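Probable glutamine synthetase (Pseudomonas aeruginosa, PDB 4HPP) is a probable member of the glutamine synthetase family, with an N-terminal domain and a catalytic domain, modelled here with glutamic acid, magnesium and calcium. Local coordinates at residues C107-Y119 with C341-R354. Sequence-based numbering, arbitrary orientation.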
ATOM      1  N   CYS A 107      48.175  -7.763  16.601  1.00 54.96           N
ATOM      2  CA  CYS A 107      47.245  -6.610  16.560  1.00 52.71           C
ATOM      3  C   CYS A 107      47.702  -5.456  15.637  1.00 56.56           C
ATOM      4  O   CYS A 107      48.784  -4.856  15.851  1.00 60.03           O
ATOM      5  CB  CYS A 107      46.967  -6.051  17.953  1.00 47.20           C
ATOM      6  SG  CYS A 107      45.895  -4.578  17.887  1.00 53.27           S
ATOM      7  N   PRO A 108      46.855  -5.105  14.656  1.00 47.60           N
ATOM      8  CA  PRO A 108      47.264  -4.181  13.614  1.00 47.35           C
ATOM      9  C   PRO A 108      47.215  -2.775  14.106  1.00 40.80           C
ATOM     10  O   PRO A 108      48.135  -2.040  13.789  1.00 40.52           O
ATOM     11  CB  PRO A 108      46.277  -4.436  12.456  1.00 49.16           C
ATOM     12  CG  PRO A 108      45.540  -5.660  12.855  1.00 55.02           C
ATOM     13  CD  PRO A 108      45.556  -5.705  14.362  1.00 48.83           C
ATOM     14  N   ARG A 109      46.205  -2.411  14.901  1.00 47.34           N
ATOM     15  CA  ARG A 109      46.208  -1.077  15.609  1.00 47.12           C
ATOM     16  C   ARG A 109      47.480  -0.828  16.458  1.00 46.61           C
ATOM     17  O   ARG A 109      48.183   0.168  16.269  1.00 43.82           O
ATOM     18  CB  ARG A 109      44.942  -0.829  16.451  1.00 45.62           C
ATOM     19  CG  ARG A 109      44.543   0.650  16.363  1.00 55.35           C
ATOM     20  CD  ARG A 109      43.254   1.070  17.024  1.00 42.67           C
ATOM     21  NE  ARG A 109      43.539   1.487  18.380  1.00 52.34           N
ATOM     22  CZ  ARG A 109      43.280   2.683  18.858  1.00 46.89           C
ATOM     23  NH1 ARG A 109      43.533   2.910  20.108  1.00 57.85           N
ATOM     24  NH2 ARG A 109      42.750   3.621  18.101  1.00 48.14           N
ATOM     25  N   SER A 110      47.811  -1.794  17.315  1.00 50.59           N
ATOM     26  CA  SER A 110      49.042  -1.779  18.128  1.00 49.10           C
ATOM     27  C   SER A 110      50.315  -1.574  17.295  1.00 52.74           C
ATOM     28  O   SER A 110      51.080  -0.635  17.583  1.00 57.23           O
ATOM     29  CB  SER A 110      49.153  -3.072  18.969  1.00 54.66           C
ATOM     30  OG  SER A 110      48.291  -3.037  20.108  1.00 59.07           O
ATOM     31  N   LEU A 111      50.550  -2.440  16.287  1.00 51.31           N
ATOM     32  CA  LEU A 111      51.668  -2.259  15.343  1.00 46.71           C
ATOM     33  C   LEU A 111      51.702  -0.816  14.827  1.00 53.74           C
ATOM     34  O   LEU A 111      52.751  -0.163  14.902  1.00 50.70           O
ATOM     35  CB  LEU A 111      51.559  -3.195  14.153  1.00 44.48           C
ATOM     36  CG  LEU A 111      52.319  -2.757  12.894  1.00 44.80           C
ATOM     37  CD1 LEU A 111      53.801  -2.652  13.213  1.00 45.69           C
ATOM     38  CD2 LEU A 111      52.092  -3.709  11.728  1.00 37.95           C
ATOM     39  N   LEU A 112      50.573  -0.282  14.330  1.00 52.62           N
ATOM     40  CA  LEU A 112      50.652   1.101  13.847  1.00 53.00           C
ATOM     41  C   LEU A 112      51.010   2.082  14.975  1.00 52.64           C
ATOM     42  O   LEU A 112      51.811   2.992  14.759  1.00 52.42           O
ATOM     43  CB  LEU A 112      49.431   1.573  13.038  1.00 55.58           C
ATOM     44  CG  LEU A 112      49.334   3.105  12.773  1.00 52.77           C
ATOM     45  CD1 LEU A 112      50.485   3.603  11.900  1.00 49.34           C
ATOM     46  CD2 LEU A 112      47.996   3.483  12.179  1.00 48.20           C
ATOM     47  N   ARG A 113      50.463   1.881  16.171  1.00 50.78           N
ATOM     48  CA  ARG A 113      50.826   2.737  17.293  1.00 53.78           C
ATOM     49  C   ARG A 113      52.298   2.664  17.726  1.00 57.96           C
ATOM     50  O   ARG A 113      52.794   3.588  18.367  1.00 63.70           O
ATOM     51  CB  ARG A 113      49.951   2.467  18.502  1.00 56.53           C
ATOM     52  CG  ARG A 113      50.322   3.414  19.639  1.00 68.39           C
ATOM     53  CD  ARG A 113      49.384   3.307  20.824  1.00 82.20           C
ATOM     54  NE  ARG A 113      49.583   2.068  21.583  1.00 88.86           N
ATOM     55  CZ  ARG A 113      48.907   0.937  21.378  1.00 98.22           C
ATOM     56  NH1 ARG A 113      47.973   0.868  20.422  1.00 96.99           N
ATOM     57  NH2 ARG A 113      49.172  -0.130  22.126  1.00 82.34           N
ATOM     58  N   ALA A 114      52.971   1.556  17.427  1.00 54.12           N
ATOM     59  CA  ALA A 114      54.348   1.344  17.862  1.00 56.21           C
ATOM     60  C   ALA A 114      55.255   2.043  16.871  1.00 64.09           C
ATOM     61  O   ALA A 114      56.377   2.461  17.197  1.00 64.92           O
ATOM     62  CB  ALA A 114      54.676  -0.144  17.916  1.00 46.80           C
ATOM     63  N   GLU A 115      54.744   2.145  15.650  1.00 62.73           N
ATOM     64  CA  GLU A 115      55.476   2.684  14.519  1.00 60.66           C
ATOM     65  C   GLU A 115      55.394   4.176  14.558  1.00 54.58           C
ATOM     66  O   GLU A 115      56.362   4.871  14.264  1.00 57.71           O
ATOM     67  CB  GLU A 115      54.879   2.144  13.212  1.00 69.15           C
ATOM     68  CG  GLU A 115      55.505   2.692  11.934  1.00 70.16           C
ATOM     69  CD  GLU A 115      56.968   2.321  11.820  1.00 67.95           C
ATOM     70  OE1 GLU A 115      57.382   1.456  12.614  1.00 62.95           O
ATOM     71  OE2 GLU A 115      57.684   2.867  10.943  1.00 59.92           O
ATOM     72  N   VAL A 116      54.228   4.676  14.929  1.00 51.02           N
ATOM     73  CA  VAL A 116      54.094   6.108  15.240  1.00 60.64           C
ATOM     74  C   VAL A 116      55.002   6.587  16.404  1.00 56.50           C
ATOM     75  O   VAL A 116      55.724   7.570  16.241  1.00 52.15           O
ATOM     76  CB  VAL A 116      52.615   6.498  15.412  1.00 60.27           C
ATOM     77  CG1 VAL A 116      52.457   7.969  15.827  1.00 47.49           C
ATOM     78  CG2 VAL A 116      51.876   6.177  14.102  1.00 57.73           C
ATOM     79  N   GLU A 117      54.982   5.863  17.528  1.00 55.26           N
ATOM     80  CA  GLU A 117      56.025   5.971  18.572  1.00 66.63           C
ATOM     81  C   GLU A 117      57.480   6.084  18.019  1.00 65.45           C
ATOM     82  O   GLU A 117      58.152   7.088  18.283  1.00 63.76           O
ATOM     83  CB  GLU A 117      55.919   4.818  19.605  1.00 66.95           C
ATOM     84  CG  GLU A 117      56.874   4.882  20.824  1.00 81.63           C
ATOM     85  CD  GLU A 117      56.859   6.219  21.611  1.00 95.72           C
ATOM     86  OE1 GLU A 117      57.832   6.475  22.377  1.00 89.41           O
ATOM     87  OE2 GLU A 117      55.894   7.027  21.478  1.00 92.84           O
ATOM     88  N   ARG A 118      57.944   5.067  17.274  1.00 55.70           N
ATOM     89  CA  ARG A 118      59.254   5.060  16.600  1.00 59.23           C
ATOM     90  C   ARG A 118      59.428   6.300  15.728  1.00 68.29           C
ATOM     91  O   ARG A 118      60.552   6.803  15.539  1.00 69.39           O
ATOM     92  CB  ARG A 118      59.444   3.815  15.702  1.00 53.72           C
ATOM     93  CG  ARG A 118      59.460   2.505  16.443  1.00 47.63           C
ATOM     94  CD  ARG A 118      59.878   1.343  15.566  1.00 54.27           C
ATOM     95  NE  ARG A 118      58.863   0.750  14.693  1.00 59.03           N
ATOM     96  CZ  ARG A 118      57.986  -0.196  15.051  1.00 61.99           C
ATOM     97  NH1 ARG A 118      57.924  -0.635  16.287  1.00 68.14           N
ATOM     98  NH2 ARG A 118      57.138  -0.704  14.171  1.00 75.85           N
ATOM     99  N   TYR A 119      58.308   6.772  15.178  1.00 67.29           N
ATOM    100  CA  TYR A 119      58.336   8.042  14.517  1.00 60.32           C
ATOM    101  C   TYR A 119      58.552   9.186  15.503  1.00 59.59           C
ATOM    102  O   TYR A 119      59.460  10.002  15.277  1.00 64.31           O
ATOM    103  CB  TYR A 119      57.113   8.256  13.660  1.00 53.79           C
ATOM    104  CG  TYR A 119      57.367   7.959  12.200  1.00 45.47           C
ATOM    105  CD1 TYR A 119      57.329   6.630  11.721  1.00 44.34           C
ATOM    106  CD2 TYR A 119      57.646   8.998  11.286  1.00 37.53           C
ATOM    107  CE1 TYR A 119      57.523   6.329  10.374  1.00 40.71           C
ATOM    108  CE2 TYR A 119      57.843   8.704   9.939  1.00 38.78           C
ATOM    109  CZ  TYR A 119      57.788   7.366   9.489  1.00 43.13           C
ATOM    110  OH  TYR A 119      58.042   7.048   8.169  1.00 44.59           O
ATOM    111  N   CYS A 341      43.344  -3.148   5.816  1.00 44.89           N
ATOM    112  CA  CYS A 341      43.155  -2.737   7.197  1.00 45.27           C
ATOM    113  C   CYS A 341      43.834  -1.350   7.430  1.00 41.33           C
ATOM    114  O   CYS A 341      45.035  -1.257   7.579  1.00 42.06           O
ATOM    115  CB  CYS A 341      43.646  -3.839   8.153  1.00 41.34           C
ATOM    116  SG  CYS A 341      43.997  -3.219   9.821  1.00 53.08           S
ATOM    117  N   PRO A 342      43.068  -0.252   7.439  1.00 50.64           N
ATOM    118  CA  PRO A 342      43.715   1.105   7.538  1.00 47.12           C
ATOM    119  C   PRO A 342      45.022   1.195   8.371  1.00 42.64           C
ATOM    120  O   PRO A 342      46.019   1.765   7.910  1.00 58.12           O
ATOM    121  CB  PRO A 342      42.612   1.960   8.158  1.00 45.84           C
ATOM    122  CG  PRO A 342      41.340   1.315   7.707  1.00 48.49           C
ATOM    123  CD  PRO A 342      41.596  -0.139   7.313  1.00 45.64           C
ATOM    124  N   HIS A 343      45.022   0.634   9.572  1.00 46.03           N
ATOM    125  CA  HIS A 343      46.207   0.546  10.463  1.00 41.92           C
ATOM    126  C   HIS A 343      47.329  -0.248   9.966  1.00 46.46           C
ATOM    127  O   HIS A 343      48.461   0.160  10.152  1.00 47.18           O
ATOM    128  CB  HIS A 343      45.801  -0.094  11.731  1.00 43.80           C
ATOM    129  CG  HIS A 343      44.574   0.522  12.312  1.00 50.53           C
ATOM    130  ND1 HIS A 343      43.354   0.030  12.084  1.00 49.73           N
ATOM    131  CD2 HIS A 343      44.412   1.648  13.117  1.00 45.71           C
ATOM    132  CE1 HIS A 343      42.436   0.814  12.715  1.00 49.96           C
ATOM    133  NE2 HIS A 343      43.094   1.790  13.351  1.00 48.27           N
ATOM    134  N   LEU A 344      47.051  -1.416   9.362  1.00 47.26           N
ATOM    135  CA  LEU A 344      48.124  -2.225   8.809  1.00 45.51           C
ATOM    136  C   LEU A 344      48.715  -1.553   7.569  1.00 47.28           C
ATOM    137  O   LEU A 344      49.928  -1.436   7.411  1.00 51.63           O
ATOM    138  CB  LEU A 344      47.653  -3.662   8.546  1.00 55.08           C
ATOM    139  CG  LEU A 344      48.669  -4.594   7.869  1.00 52.86           C
ATOM    140  CD1 LEU A 344      49.826  -4.815   8.831  1.00 58.71           C
ATOM    141  CD2 LEU A 344      48.054  -5.908   7.421  1.00 48.86           C
ATOM    142  N   ALA A 345      47.841  -1.043   6.718  1.00 45.17           N
ATOM    143  CA  ALA A 345      48.272  -0.379   5.514  1.00 40.69           C
ATOM    144  C   ALA A 345      49.108   0.837   5.838  1.00 43.31           C
ATOM    145  O   ALA A 345      50.207   0.944   5.305  1.00 48.38           O
ATOM    146  CB  ALA A 345      47.083  -0.025   4.647  1.00 40.36           C
ATOM    147  N   MET A 346      48.623   1.751   6.698  1.00 46.29           N
ATOM    148  CA  MET A 346      49.381   2.980   6.997  1.00 39.96           C
ATOM    149  C   MET A 346      50.715   2.621   7.683  1.00 45.62           C
ATOM    150  O   MET A 346      51.765   3.085   7.250  1.00 50.95           O
ATOM    151  CB  MET A 346      48.543   3.951   7.806  1.00 46.64           C
ATOM    152  CG  MET A 346      49.279   5.121   8.491  1.00 43.29           C
ATOM    153  SD  MET A 346      48.000   6.179   9.165  1.00 47.78           S
ATOM    154  CE  MET A 346      48.946   7.424  10.092  1.00 47.44           C
ATOM    155  N   ALA A 347      50.680   1.763   8.708  1.00 42.85           N
ATOM    156  CA  ALA A 347      51.897   1.186   9.329  1.00 43.65           C
ATOM    157  C   ALA A 347      52.910   0.697   8.315  1.00 48.51           C
ATOM    158  O   ALA A 347      54.079   1.031   8.407  1.00 49.24           O
ATOM    159  CB  ALA A 347      51.553   0.034  10.286  1.00 47.38           C
ATOM    160  N   ALA A 348      52.469  -0.113   7.357  1.00 51.54           N
ATOM    161  CA  ALA A 348      53.376  -0.645   6.326  1.00 50.97           C
ATOM    162  C   ALA A 348      54.088   0.452   5.507  1.00 55.90           C
ATOM    163  O   ALA A 348      55.298   0.352   5.207  1.00 58.24           O
ATOM    164  CB  ALA A 348      52.634  -1.600   5.415  1.00 43.87           C
ATOM    165  N   VAL A 349      53.355   1.517   5.207  1.00 50.99           N
ATOM    166  CA  VAL A 349      53.883   2.584   4.366  1.00 55.42           C
ATOM    167  C   VAL A 349      54.890   3.404   5.173  1.00 56.18           C
ATOM    168  O   VAL A 349      56.010   3.687   4.706  1.00 60.94           O
ATOM    169  CB  VAL A 349      52.743   3.494   3.803  1.00 55.79           C
ATOM    170  CG1 VAL A 349      53.290   4.788   3.177  1.00 46.82           C
ATOM    171  CG2 VAL A 349      51.853   2.708   2.842  1.00 42.76           C
ATOM    172  N   LEU A 350      54.506   3.753   6.394  1.00 52.00           N
ATOM    173  CA  LEU A 350      55.346   4.615   7.220  1.00 51.33           C
ATOM    174  C   LEU A 350      56.631   3.870   7.533  1.00 57.56           C
ATOM    175  O   LEU A 350      57.672   4.505   7.743  1.00 59.56           O
ATOM    176  CB  LEU A 350      54.636   5.030   8.502  1.00 51.76           C
ATOM    177  CG  LEU A 350      53.707   6.262   8.654  1.00 51.87           C
ATOM    178  CD1 LEU A 350      53.034   6.232  10.042  1.00 48.06           C
ATOM    179  CD2 LEU A 350      54.459   7.576   8.500  1.00 49.26           C
ATOM    180  N   ILE A 351      56.560   2.527   7.523  1.00 56.80           N
ATOM    181  CA  ILE A 351      57.732   1.680   7.807  1.00 58.34           C
ATOM    182  C   ILE A 351      58.771   1.877   6.709  1.00 63.94           C
ATOM    183  O   ILE A 351      59.900   2.319   6.989  1.00 58.74           O
ATOM    184  CB  ILE A 351      57.392   0.164   7.986  1.00 55.36           C
ATOM    185  CG1 ILE A 351      56.974  -0.137   9.433  1.00 52.21           C
ATOM    186  CG2 ILE A 351      58.626  -0.689   7.759  1.00 52.93           C
ATOM    187  CD1 ILE A 351      56.187  -1.408   9.603  1.00 42.15           C
ATOM    188  N   ALA A 352      58.372   1.576   5.468  1.00 61.45           N
ATOM    189  CA  ALA A 352      59.301   1.600   4.351  1.00 68.36           C
ATOM    190  C   ALA A 352      59.882   2.991   4.198  1.00 69.71           C
ATOM    191  O   ALA A 352      61.052   3.131   3.858  1.00 71.84           O
ATOM    192  CB  ALA A 352      58.629   1.154   3.066  1.00 70.12           C
ATOM    193  N   GLY A 353      59.056   4.001   4.467  1.00 68.26           N
ATOM    194  CA  GLY A 353      59.483   5.399   4.524  1.00 60.02           C
ATOM    195  C   GLY A 353      60.556   5.564   5.570  1.00 60.53           C
ATOM    196  O   GLY A 353      61.632   6.115   5.278  1.00 65.10           O
ATOM    197  N   ARG A 354      60.279   5.073   6.778  1.00 59.13           N
ATOM    198  CA  ARG A 354      61.265   5.095   7.878  1.00 59.14           C
ATOM    199  C   ARG A 354      62.573   4.478   7.401  1.00 55.54           C
ATOM    200  O   ARG A 354      63.603   5.109   7.476  1.00 48.72           O
ATOM    201  CB  ARG A 354      60.776   4.340   9.133  1.00 61.34           C
ATOM    202  CG  ARG A 354      60.977   5.049  10.481  1.00 60.23           C
ATOM    203  CD  ARG A 354      61.072   4.087  11.691  1.00 64.00           C
ATOM    204  NE  ARG A 354      60.297   2.823  11.616  1.00 70.33           N
ATOM    205  CZ  ARG A 354      60.812   1.581  11.609  1.00 63.86           C
ATOM    206  NH1 ARG A 354      62.119   1.419  11.666  1.00 66.45           N
ATOM    207  NH2 ARG A 354      60.030   0.491  11.534  1.00 47.02           N
TER
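Leu112 drops as a knob into a hole formed by His343, Met346, Ala347 and Leu350, joining two near-parallel helices of the glutamine synthetase catalytic domain. The axes cross at 30° and approach to 8.0 Å; the backbones come nearest at Leu112 and small Ala347, CA to CA 4.7 Å. Near the N-terminal ends, the Arg109 CG methylene lies over one face of the His343 ring, 3.4 Å from CD2; Asp200 of helix 196-216 takes both polar ends, by a salt bridge with Arg109 and a hydrogen bond with His343 NE2. Toward the C-terminal ends, beside strand 124-137, Leu350 rests CD2 on the Tyr119 ring face in a CH-pi contact. The more open border is at Arg118, partly exposed, which lays its CD over the centre of the Arg354 guanidinium. Both arginines share buried Glu115, whose chain, bent at chi2 (63°), brings its carboxylate to them. Buried Arg354 grips it side-on, NE to OE2 at 2.7 Å and NH2 to OE1 at 3.0 Å, while Arg118 NE also reaches OE1; this shared anion probably offsets their like charges. Leu350 O takes the helical bond from Arg354 N and, from the other helix, one in the carbonyl plane, on a lone pair, from Tyr119 OH at 2.6 Å.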